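Local coordinates for bacteriophage virulence determinant (Salmonella enterica subsp. enterica serovar Typhimurium str. 14028S, PDB 6GGR), which probably acts as a zinc metalloprotease effector of the PipA family, delivered into host cells to cleave NF-kappaB transcription factor subunits, at residues Asp80-Thr83 with Thr87-Arg90; Asp97-Leu100 with Glu104-Trp107; Gly154-Asp159 with Thr201-Ile206. All blocks are in the same frame, centred on the assembly; numbering follows the deposited sequence.

Interaction 1: Asp80-Thr83 with Thr87-Arg90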
ATOM      1  N   ASP B  80       3.490  17.146 -18.576  1.00 38.94           N
ATOM      2  CA  ASP B  80       3.724  16.189 -19.656  1.00 38.35           C
ATOM      3  C   ASP B  80       2.465  15.395 -19.975  1.00 41.35           C
ATOM      4  O   ASP B  80       2.146  15.167 -21.147  1.00 44.04           O
ATOM      5  CB  ASP B  80       4.863  15.239 -19.288  1.00 45.72           C
ATOM      6  CG  ASP B  80       6.221  15.905 -19.340  1.00 65.67           C
ATOM      7  OD1 ASP B  80       6.366  16.916 -20.060  1.00 74.36           O
ATOM      8  OD2 ASP B  80       7.148  15.412 -18.665  1.00 71.64           O
ATOM      9  N   ALA B  81       1.743  14.950 -18.944  1.00 34.01           N
ATOM     10  CA  ALA B  81       0.556  14.135 -19.172  1.00 33.93           C
ATOM     11  C   ALA B  81      -0.520  14.917 -19.912  1.00 35.29           C
ATOM     12  O   ALA B  81      -1.204  14.372 -20.787  1.00 36.16           O
ATOM     13  CB  ALA B  81       0.012  13.619 -17.842  1.00 31.24           C
ATOM     14  N   TYR B  82      -0.691  16.194 -19.575  1.00 41.65           N
ATOM     15  CA  TYR B  82      -1.725  16.990 -20.227  1.00 41.10           C
ATOM     16  C   TYR B  82      -1.349  17.318 -21.667  1.00 44.20           C
ATOM     17  O   TYR B  82      -2.209  17.315 -22.555  1.00 45.31           O
ATOM     18  CB  TYR B  82      -1.974  18.270 -19.434  1.00 43.44           C
ATOM     19  CG  TYR B  82      -3.315  18.909 -19.718  1.00 47.48           C
ATOM     20  CD1 TYR B  82      -4.457  18.497 -19.046  1.00 54.66           C
ATOM     21  CD2 TYR B  82      -3.438  19.918 -20.660  1.00 37.55           C
ATOM     22  CE1 TYR B  82      -5.682  19.076 -19.302  1.00 52.69           C
ATOM     23  CE2 TYR B  82      -4.658  20.507 -20.920  1.00 45.29           C
ATOM     24  CZ  TYR B  82      -5.777  20.080 -20.241  1.00 50.75           C
ATOM     25  OH  TYR B  82      -6.992  20.667 -20.504  1.00 45.37           O
ATOM     26  N   THR B  83      -0.071  17.607 -21.921  1.00 44.73           N
ATOM     27  CA  THR B  83       0.352  17.935 -23.277  1.00 38.85           C
ATOM     28  C   THR B  83       0.332  16.712 -24.185  1.00 47.69           C
ATOM     29  O   THR B  83       0.152  16.851 -25.399  1.00 42.39           O
ATOM     30  CB  THR B  83       1.757  18.544 -23.264  1.00 58.32           C
ATOM     31  OG1 THR B  83       2.682  17.622 -22.672  1.00 59.02           O
ATOM     32  CG2 THR B  83       1.776  19.843 -22.483  1.00 62.02           C
ATOM     33  N   THR B  87      -6.435  11.177 -23.110  1.00 45.01           N
ATOM     34  CA  THR B  87      -7.187  10.518 -22.048  1.00 40.58           C
ATOM     35  C   THR B  87      -7.033  11.268 -20.732  1.00 35.80           C
ATOM     36  O   THR B  87      -8.016  11.486 -20.014  1.00 43.37           O
ATOM     37  CB  THR B  87      -6.729   9.065 -21.902  1.00 44.83           C
ATOM     38  OG1 THR B  87      -7.083   8.336 -23.085  1.00 39.95           O
ATOM     39  CG2 THR B  87      -7.373   8.394 -20.683  1.00 45.83           C
ATOM     40  N   PHE B  88      -5.807  11.685 -20.405  1.00 40.08           N
ATOM     41  CA  PHE B  88      -5.583  12.430 -19.170  1.00 35.09           C
ATOM     42  C   PHE B  88      -6.235  13.805 -19.227  1.00 48.68           C
ATOM     43  O   PHE B  88      -6.733  14.302 -18.209  1.00 43.80           O
ATOM     44  CB  PHE B  88      -4.087  12.563 -18.899  1.00 29.71           C
ATOM     45  CG  PHE B  88      -3.770  13.388 -17.689  1.00 37.86           C
ATOM     46  CD1 PHE B  88      -3.691  12.803 -16.437  1.00 42.27           C
ATOM     47  CD2 PHE B  88      -3.555  14.747 -17.801  1.00 39.08           C
ATOM     48  CE1 PHE B  88      -3.403  13.564 -15.323  1.00 41.01           C
ATOM     49  CE2 PHE B  88      -3.269  15.511 -16.689  1.00 38.86           C
ATOM     50  CZ  PHE B  88      -3.192  14.920 -15.451  1.00 44.95           C
ATOM     51  N   ARG B  89      -6.225  14.445 -20.400  1.00 50.96           N
ATOM     52  CA  ARG B  89      -6.906  15.727 -20.539  1.00 36.14           C
ATOM     53  C   ARG B  89      -8.385  15.605 -20.192  1.00 39.03           C
ATOM     54  O   ARG B  89      -8.971  16.543 -19.641  1.00 41.46           O
ATOM     55  CB  ARG B  89      -6.728  16.276 -21.961  1.00 38.10           C
ATOM     56  CG  ARG B  89      -5.314  16.779 -22.265  1.00 33.99           C
ATOM     57  CD  ARG B  89      -5.257  17.655 -23.524  1.00 43.10           C
ATOM     58  NE  ARG B  89      -5.471  16.906 -24.764  1.00 33.79           N
ATOM     59  CZ  ARG B  89      -4.522  16.243 -25.421  1.00 34.63           C
ATOM     60  NH1 ARG B  89      -3.276  16.216 -24.959  1.00 30.63           N
ATOM     61  NH2 ARG B  89      -4.820  15.597 -26.541  1.00 41.65           N
ATOM     62  N   ARG B  90      -9.001  14.458 -20.491  1.00 38.93           N
ATOM     63  CA  ARG B  90     -10.412  14.261 -20.169  1.00 44.35           C
ATOM     64  C   ARG B  90     -10.630  14.208 -18.662  1.00 43.10           C
ATOM     65  O   ARG B  90     -11.501  14.901 -18.122  1.00 45.82           O
ATOM     66  CB  ARG B  90     -10.927  12.979 -20.825  1.00 47.66           C
ATOM     67  CG  ARG B  90     -10.979  13.033 -22.343  1.00 46.30           C
ATOM     68  CD  ARG B  90     -11.853  11.930 -22.928  1.00 46.15           C
ATOM     69  NE  ARG B  90     -11.249  10.600 -22.813  1.00 48.19           N
ATOM     70  CZ  ARG B  90     -11.520   9.715 -21.858  1.00 43.02           C
ATOM     71  NH1 ARG B  90     -12.394   9.995 -20.900  1.00 48.15           N
ATOM     72  NH2 ARG B  90     -10.913   8.534 -21.857  1.00 45.70           N
TER
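Ala81 sets its CB over the face of the Phe88 ring, 3.8 Å from the ring centroid and only 12° off the normal, a CH-pi contact. So small a side chain suits the spot, because it lets the aromatic ring settle close against the backbone of helix 64-84. The Phe88 ring also touches Val168 and Leu172 of helix 160-173 and Ile194 of helix 186-197, where a large apolar ring fits the buried setting. Tyr82 comes next and meets both neighbours. Its ring edge faces Phe88, with Tyr82 CD1 4.0 Å from Phe88 CE2, while Arg89 crosses one face, its CG 3.6 Å from the centroid and almost directly above it. The phenol OH bonds with Asn93 and the backbone N of Leu40. The segments belong to two consecutive helices, 64-84 and 86-100, joined by a very short connection, and Arg89 reaches back across the joint. A bend at chi3 (-70°) turns its guanidinium to the carbonyl at the C-terminal end of the first helix, where Arg89 NH1 gives Tyr82 O a bond of 2.9 Å and 165°. The oxygen lies in the guanidinium plane, and NE bonds to Asp36 O, which fixes the group's rotation. Arginine suits the place: its methylenes lie over the phenol while its N-H groups serve two backbone oxygens. Thr83 O, 3.5 Å from Arg89 NH1, is near but not bonded.

Interaction 2: Asp97-Leu100 with Glu104-Trp107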
ATOM      1  N   ASP B  97     -13.732  21.208 -13.906  1.00 66.44           N
ATOM      2  CA  ASP B  97     -15.063  21.808 -13.933  1.00 70.18           C
ATOM      3  C   ASP B  97     -15.823  21.538 -12.639  1.00 75.94           C
ATOM      4  O   ASP B  97     -16.594  22.389 -12.180  1.00 83.37           O
ATOM      5  CB  ASP B  97     -15.855  21.277 -15.129  1.00 69.93           C
ATOM      6  CG  ASP B  97     -15.250  21.685 -16.463  1.00 74.80           C
ATOM      7  OD1 ASP B  97     -14.646  22.775 -16.541  1.00 77.68           O
ATOM      8  OD2 ASP B  97     -15.385  20.916 -17.438  1.00 62.84           O
ATOM      9  N   GLN B  98     -15.625  20.364 -12.039  1.00 70.98           N
ATOM     10  CA  GLN B  98     -16.405  19.993 -10.862  1.00 74.49           C
ATOM     11  C   GLN B  98     -15.860  20.630  -9.590  1.00 81.32           C
ATOM     12  O   GLN B  98     -16.634  21.152  -8.779  1.00 94.15           O
ATOM     13  CB  GLN B  98     -16.432  18.471 -10.698  1.00 66.02           C
ATOM     14  CG  GLN B  98     -16.977  17.724 -11.892  1.00 71.38           C
ATOM     15  CD  GLN B  98     -18.285  18.299 -12.402  1.00 86.53           C
ATOM     16  OE1 GLN B  98     -18.309  19.046 -13.381  1.00107.24           O
ATOM     17  NE2 GLN B  98     -19.383  17.951 -11.741  1.00 80.20           N
ATOM     18  N   GLU B  99     -14.542  20.598  -9.396  1.00 69.90           N
ATOM     19  CA  GLU B  99     -13.974  20.926  -8.093  1.00 71.61           C
ATOM     20  C   GLU B  99     -12.722  21.787  -8.208  1.00 67.71           C
ATOM     21  O   GLU B  99     -12.615  22.820  -7.540  1.00 71.47           O
ATOM     22  CB  GLU B  99     -13.643  19.641  -7.334  1.00 76.85           C
ATOM     23  CG  GLU B  99     -14.767  18.613  -7.323  1.00 95.96           C
ATOM     24  CD  GLU B  99     -14.411  17.366  -6.541  1.00105.34           C
ATOM     25  OE1 GLU B  99     -13.376  16.740  -6.856  1.00 98.80           O
ATOM     26  OE2 GLU B  99     -15.163  17.012  -5.607  1.00109.63           O
ATOM     27  N   LEU B 100     -11.822  21.405  -9.085  1.00 61.42           N
ATOM     28  CA  LEU B 100     -10.528  22.048  -9.003  1.00 59.93           C
ATOM     29  C   LEU B 100     -10.580  23.518  -9.297  1.00 67.58           C
ATOM     30  O   LEU B 100      -9.674  24.245  -8.975  1.00 80.00           O
ATOM     31  CB  LEU B 100      -9.339  21.341  -9.743  1.00 56.26           C
ATOM     32  CG  LEU B 100      -8.891  19.963  -9.240  1.00 74.86           C
ATOM     33  CD1 LEU B 100      -7.839  19.369 -10.154  1.00 91.33           C
ATOM     34  CD2 LEU B 100      -8.397  19.947  -7.777  1.00 67.51           C
ATOM     35  N   GLU B 104     -10.886  26.200  -2.846  1.00 92.00           N
ATOM     36  CA  GLU B 104     -11.096  25.515  -1.577  1.00 93.38           C
ATOM     37  C   GLU B 104     -11.635  24.098  -1.761  1.00 88.41           C
ATOM     38  O   GLU B 104     -12.181  23.517  -0.816  1.00 90.29           O
ATOM     39  CB  GLU B 104     -12.031  26.339  -0.688  1.00101.44           C
ATOM     40  CG  GLU B 104     -11.334  27.485   0.038  1.00110.12           C
ATOM     41  CD  GLU B 104     -10.489  27.013   1.209  1.00121.30           C
ATOM     42  OE1 GLU B 104     -10.637  25.842   1.619  1.00123.41           O
ATOM     43  OE2 GLU B 104      -9.675  27.814   1.718  1.00127.27           O
ATOM     44  N   GLN B 105     -11.560  23.609  -2.982  1.00 85.23           N
ATOM     45  CA  GLN B 105     -11.839  22.194  -3.251  1.00 77.87           C
ATOM     46  C   GLN B 105     -10.546  21.358  -3.662  1.00 72.44           C
ATOM     47  O   GLN B 105     -10.705  20.267  -4.160  1.00 63.15           O
ATOM     48  CB  GLN B 105     -13.036  21.969  -4.221  1.00 69.36           C
ATOM     49  CG  GLN B 105     -14.421  22.333  -3.673  1.00 73.23           C
ATOM     50  CD  GLN B 105     -15.620  21.730  -4.525  1.00 78.39           C
ATOM     51  OE1 GLN B 105     -16.042  20.605  -4.306  1.00 80.49           O
ATOM     52  NE2 GLN B 105     -16.100  22.462  -5.526  1.00 84.89           N
ATOM     53  N   ARG B 106      -9.374  21.944  -3.495  1.00 74.94           N
ATOM     54  CA  ARG B 106      -8.084  21.329  -3.896  1.00 73.49           C
ATOM     55  C   ARG B 106      -7.574  20.255  -2.881  1.00 70.91           C
ATOM     56  O   ARG B 106      -8.157  20.096  -1.818  1.00 61.81           O
ATOM     57  CB  ARG B 106      -6.985  22.336  -4.259  1.00 30.00           C
ATOM     58  CG  ARG B 106      -7.468  23.723  -4.603  1.00 30.00           C
ATOM     59  CD  ARG B 106      -7.802  23.914  -6.071  1.00 30.00           C
ATOM     60  NE  ARG B 106      -7.191  25.125  -6.609  1.00 30.00           N
ATOM     61  CZ  ARG B 106      -7.577  25.751  -7.706  1.00 30.00           C
ATOM     62  NH1 ARG B 106      -8.579  25.316  -8.434  1.00 30.00           N
ATOM     63  NH2 ARG B 106      -6.924  26.810  -8.085  1.00 30.00           N
ATOM     64  N   TRP B 107      -6.511  19.528  -3.230  1.00 58.34           N
ATOM     65  CA  TRP B 107      -6.043  18.372  -2.415  1.00 55.80           C
ATOM     66  C   TRP B 107      -4.815  18.750  -1.645  1.00 64.96           C
ATOM     67  O   TRP B 107      -4.074  19.609  -2.047  1.00 57.44           O
ATOM     68  CB  TRP B 107      -5.743  17.108  -3.289  1.00 52.77           C
ATOM     69  CG  TRP B 107      -6.923  16.559  -4.005  1.00 61.17           C
ATOM     70  CD1 TRP B 107      -7.557  17.108  -5.038  1.00 60.59           C
ATOM     71  CD2 TRP B 107      -7.580  15.324  -3.751  1.00 62.84           C
ATOM     72  NE1 TRP B 107      -8.575  16.326  -5.436  1.00 60.79           N
ATOM     73  CE2 TRP B 107      -8.611  15.215  -4.656  1.00 60.49           C
ATOM     74  CE3 TRP B 107      -7.383  14.304  -2.826  1.00 60.59           C
ATOM     75  CZ2 TRP B 107      -9.446  14.144  -4.677  1.00 53.45           C
ATOM     76  CZ3 TRP B 107      -8.206  13.259  -2.841  1.00 52.51           C
ATOM     77  CH2 TRP B 107      -9.227  13.172  -3.750  1.00 59.47           C
TER
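Glu99 and Gln105 meet where the chain leaves helix 86-100 and doubles back. Gln105 lays its methylene against the helix end, CB 3.5 Å from Glu99 O, and its chain, extended beyond CG, passes across the Glu99 side chain at about a right angle. The amide oxygen Gln105 OE1 lies 3.8 Å from Glu99 CG, with the carboxylate oxygen Glu99 OE2 hardly farther, and the amide and carboxylate planes stand 74° apart. Gln105 NE2 lies 3.5 Å from Gln98 O, a polar neighbour rather than a bond. Deeper in, Leu100 brings a methyl to the edge of the Trp107 indole, Leu100 CD2 4.0 Å from Trp107 CD1 and near the ring plane; CG anti to the carbonyl carbon (chi1 -65°) and chi2 at 174° put CD2 at that edge. A leucine and a tryptophan suit this buried level, whereas the partly exposed level above takes the polar Glu99 and Gln105. The modelled position of the Arg106 guanidinium against Leu100 is doubtful.

Farther out, Leu49 of helix 45-49 touches both Leu100 and Trp107, and helix 160-173 packs against them, Leu172 against Leu100 and Ala171 against Trp107. Trp107 begins strand 107-111, and backbone bonds to Leu49 and Ser51 hold it in place. Glu99 OE1 bonds to His174 NE2, while Lys131 forms a long, weak ion pair with Glu99 OE2 and a weak bond to Gln105 O.

The chemistry is thus mainly van der Waals: a helix-to-strand turn closed by aliphatic and aromatic contact, in which the carboxylate finds its polar partner outside the turn, in His174, and Lys131 may offset a little of its negative charge.

Interaction 3: Gly154-Asp159 with Thr201-Ile206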
ATOM      1  N   GLY B 154       6.558 -10.113 -17.265  1.00 46.88           N
ATOM      2  CA  GLY B 154       7.031 -10.375 -15.928  1.00 40.63           C
ATOM      3  C   GLY B 154       6.887  -9.168 -15.026  1.00 36.41           C
ATOM      4  O   GLY B 154       6.410  -8.102 -15.434  1.00 30.69           O
ATOM      5  N   PRO B 155       7.312  -9.312 -13.775  1.00 40.26           N
ATOM      6  CA  PRO B 155       7.146  -8.216 -12.813  1.00 32.55           C
ATOM      7  C   PRO B 155       7.931  -6.985 -13.233  1.00 29.19           C
ATOM      8  O   PRO B 155       9.102  -7.069 -13.607  1.00 37.85           O
ATOM      9  CB  PRO B 155       7.676  -8.811 -11.504  1.00 35.96           C
ATOM     10  CG  PRO B 155       8.603  -9.908 -11.928  1.00 40.82           C
ATOM     11  CD  PRO B 155       8.017 -10.467 -13.191  1.00 33.80           C
ATOM     12  N   GLN B 156       7.268  -5.834 -13.164  1.00 28.06           N
ATOM     13  CA  GLN B 156       7.861  -4.549 -13.499  1.00 27.03           C
ATOM     14  C   GLN B 156       7.947  -3.694 -12.245  1.00 29.69           C
ATOM     15  O   GLN B 156       7.038  -3.713 -11.409  1.00 32.46           O
ATOM     16  CB  GLN B 156       7.030  -3.818 -14.561  1.00 25.81           C
ATOM     17  CG  GLN B 156       6.769  -4.625 -15.815  1.00 31.57           C
ATOM     18  CD  GLN B 156       8.040  -4.979 -16.549  1.00 35.55           C
ATOM     19  OE1 GLN B 156       8.836  -4.103 -16.888  1.00 31.56           O
ATOM     20  NE2 GLN B 156       8.248  -6.268 -16.790  1.00 41.25           N
ATOM     21  N   GLN B 157       9.037  -2.947 -12.119  1.00 33.70           N
ATOM     22  CA  GLN B 157       9.166  -2.003 -11.018  1.00 34.19           C
ATOM     23  C   GLN B 157       8.242  -0.817 -11.238  1.00 36.54           C
ATOM     24  O   GLN B 157       8.122  -0.304 -12.355  1.00 23.75           O
ATOM     25  CB  GLN B 157      10.601  -1.493 -10.898  1.00 37.45           C
ATOM     26  CG  GLN B 157      11.640  -2.547 -10.603  1.00 39.72           C
ATOM     27  CD  GLN B 157      12.940  -1.944 -10.107  1.00 38.08           C
ATOM     28  OE1 GLN B 157      13.018  -0.744  -9.839  1.00 51.92           O
ATOM     29  NE2 GLN B 157      13.969  -2.772  -9.979  1.00 41.80           N
ATOM     30  N   PHE B 158       7.586  -0.377 -10.168  1.00 32.01           N
ATOM     31  CA  PHE B 158       6.926   0.919 -10.203  1.00 32.42           C
ATOM     32  C   PHE B 158       7.969   2.014 -10.371  1.00 35.81           C
ATOM     33  O   PHE B 158       9.031   1.980  -9.743  1.00 37.20           O
ATOM     34  CB  PHE B 158       6.137   1.160  -8.917  1.00 32.06           C
ATOM     35  CG  PHE B 158       4.773   0.529  -8.900  1.00 28.10           C
ATOM     36  CD1 PHE B 158       3.746   1.056  -9.656  1.00 25.50           C
ATOM     37  CD2 PHE B 158       4.510  -0.561  -8.090  1.00 30.45           C
ATOM     38  CE1 PHE B 158       2.487   0.492  -9.632  1.00 30.37           C
ATOM     39  CE2 PHE B 158       3.250  -1.129  -8.057  1.00 35.61           C
ATOM     40  CZ  PHE B 158       2.236  -0.598  -8.833  1.00 29.45           C
ATOM     41  N   ASP B 159       7.670   2.985 -11.226  1.00 29.94           N
ATOM     42  CA  ASP B 159       8.493   4.176 -11.365  1.00 28.24           C
ATOM     43  C   ASP B 159       7.670   5.401 -10.981  1.00 32.26           C
ATOM     44  O   ASP B 159       6.453   5.331 -10.799  1.00 37.18           O
ATOM     45  CB  ASP B 159       9.048   4.310 -12.791  1.00 39.31           C
ATOM     46  CG  ASP B 159       7.994   4.733 -13.802  1.00 38.19           C
ATOM     47  OD1 ASP B 159       6.834   4.277 -13.707  1.00 35.46           O
ATOM     48  OD2 ASP B 159       8.337   5.532 -14.697  1.00 46.69           O
ATOM     49  N   THR B 201       7.487   3.757 -21.834  1.00 28.62           N
ATOM     50  CA  THR B 201       7.825   2.454 -22.401  1.00 39.94           C
ATOM     51  C   THR B 201       7.372   1.278 -21.537  1.00 43.03           C
ATOM     52  O   THR B 201       7.280   0.155 -22.048  1.00 39.41           O
ATOM     53  CB  THR B 201       9.343   2.381 -22.619  1.00 60.82           C
ATOM     54  OG1 THR B 201       9.738   3.397 -23.548  1.00 62.61           O
ATOM     55  CG2 THR B 201       9.781   1.015 -23.150  1.00 83.53           C
ATOM     56  N   SER B 202       7.094   1.501 -20.258  1.00 34.29           N
ATOM     57  CA  SER B 202       6.830   0.391 -19.352  1.00 35.54           C
ATOM     58  C   SER B 202       5.697  -0.477 -19.898  1.00 40.61           C
ATOM     59  O   SER B 202       4.731   0.051 -20.462  1.00 35.55           O
ATOM     60  CB  SER B 202       6.463   0.909 -17.960  1.00 35.32           C
ATOM     61  OG  SER B 202       5.192   1.540 -17.960  1.00 36.62           O
ATOM     62  N   PRO B 203       5.775  -1.802 -19.754  1.00 41.26           N
ATOM     63  CA  PRO B 203       4.654  -2.637 -20.175  1.00 39.35           C
ATOM     64  C   PRO B 203       3.421  -2.310 -19.364  1.00 37.79           C
ATOM     65  O   PRO B 203       3.516  -1.955 -18.175  1.00 30.98           O
ATOM     66  CB  PRO B 203       5.151  -4.065 -19.892  1.00 49.66           C
ATOM     67  CG  PRO B 203       6.621  -3.959 -19.699  1.00 41.65           C
ATOM     68  CD  PRO B 203       6.871  -2.594 -19.173  1.00 39.94           C
ATOM     69  N   PRO B 204       2.234  -2.414 -19.959  1.00 36.82           N
ATOM     70  CA  PRO B 204       1.017  -2.121 -19.195  1.00 31.37           C
ATOM     71  C   PRO B 204       0.783  -3.139 -18.090  1.00 34.85           C
ATOM     72  O   PRO B 204       1.204  -4.296 -18.167  1.00 35.82           O
ATOM     73  CB  PRO B 204      -0.093  -2.166 -20.249  1.00 37.62           C
ATOM     74  CG  PRO B 204       0.467  -2.945 -21.374  1.00 48.84           C
ATOM     75  CD  PRO B 204       1.944  -2.725 -21.367  1.00 40.49           C
ATOM     76  N   ARG B 205       0.092  -2.683 -17.051  1.00 31.22           N
ATOM     77  CA  ARG B 205      -0.161  -3.483 -15.859  1.00 36.80           C
ATOM     78  C   ARG B 205      -1.404  -4.331 -16.093  1.00 38.07           C
ATOM     79  O   ARG B 205      -2.514  -3.801 -16.189  1.00 33.25           O
ATOM     80  CB  ARG B 205      -0.333  -2.563 -14.656  1.00 38.04           C
ATOM     81  CG  ARG B 205      -0.541  -3.252 -13.324  1.00 38.46           C
ATOM     82  CD  ARG B 205      -0.698  -2.197 -12.250  1.00 35.15           C
ATOM     83  NE  ARG B 205      -0.766  -2.743 -10.902  1.00 31.36           N
ATOM     84  CZ  ARG B 205      -0.952  -1.999  -9.817  1.00 32.11           C
ATOM     85  NH1 ARG B 205      -1.084  -0.679  -9.928  1.00 30.40           N
ATOM     86  NH2 ARG B 205      -1.002  -2.571  -8.621  1.00 35.94           N
ATOM     87  N   ILE B 206      -1.221  -5.653 -16.170  1.00 37.50           N
ATOM     88  CA  ILE B 206      -2.313  -6.554 -16.529  1.00 36.55           C
ATOM     89  C   ILE B 206      -3.174  -6.946 -15.340  1.00 41.87           C
ATOM     90  O   ILE B 206      -4.282  -7.467 -15.540  1.00 41.78           O
ATOM     91  CB  ILE B 206      -1.775  -7.831 -17.208  1.00 49.02           C
ATOM     92  CG1 ILE B 206      -0.976  -8.687 -16.215  1.00 55.33           C
ATOM     93  CG2 ILE B 206      -0.921  -7.460 -18.416  1.00 46.71           C
ATOM     94  CD1 ILE B 206      -0.439  -9.981 -16.803  1.00 51.80           C
TER
HETATM   95  O   HOH W   1       5.873   1.966 -14.609  1.00 39.52           O
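Flat groups meet first at Phe158 and Arg205. The phenyl ring presents its edge to one face of the guanidinium, with Phe158 CZ 3.5 Å from Arg205 NH1 and the two planes 83° apart, so the arrangement is T-shaped and the ring face is not turned to the charge. Arg205 gets there fully stretched, its first three torsions all extended, which carries the guanidinium well away from its own backbone to the Phe158 edge.

A van der Waals contact of an amide with ring methylenes joins Gln156 to Pro203. The side-chain amide lies over the CG and CD edge of the pyrrolidine, Gln156 OE1 being 3.4 Å from Pro203 CD; the rigid proline ring gives a firm apolar surface for it. A bend at chi2 (-62°) brings the amide round so that Gln156 NE2 can also bond to Gly154 O at 2.9 Å, nearly straight at the hydrogen but approaching from above the carbonyl plane. Gly154 itself has a positive phi (91°) that suits a residue without a side chain.

Polar bridging comes from a single water, which donates to Asp159 OD1 at 2.7 Å and lies a weak 3.4 Å from Ser202 OG. His200 backs up both residues, one ring nitrogen bonding to Asp159 OD2 and the other to Ser202 OG. Asp159 is the N-cap of helix 160-173, its OD1 accepting from Arg162 N, a role for which a short carboxylate is well shaped.

Arg205 touches His166, a zinc ligand of this protein, though no metal is bound to this chain here; its NH2 bonds to Tyr208 O and to the backbone of another protein chain, which also packs on Phe158. The arrangement is consistent with a substrate-cleft wall beside the His-x-x-x-His helix of a zincin-like metalloprotease.

Interactions 1 and 2 share helix 86-100, one near each end, with centres 18 Å apart and nearest atoms about 7 Å apart. The centre of interaction 3 is 20 Å from that of interaction 1; interactions 2 and 3 lie on opposite sides of the chain's centre, centres 31 Å apart. What connects all three is helix 160-173, which carries the zinc ligands His166 and His170. The side chain of Phe88 is about 10 Å from that of His166, Trp107 is about 7 Å from His170, and Arg205 is about 4 Å from His166. Interactions 1 and 2 both pack on this helix, while interaction 3 borders the site, which holds no metal in this chain, where another protein chain binds.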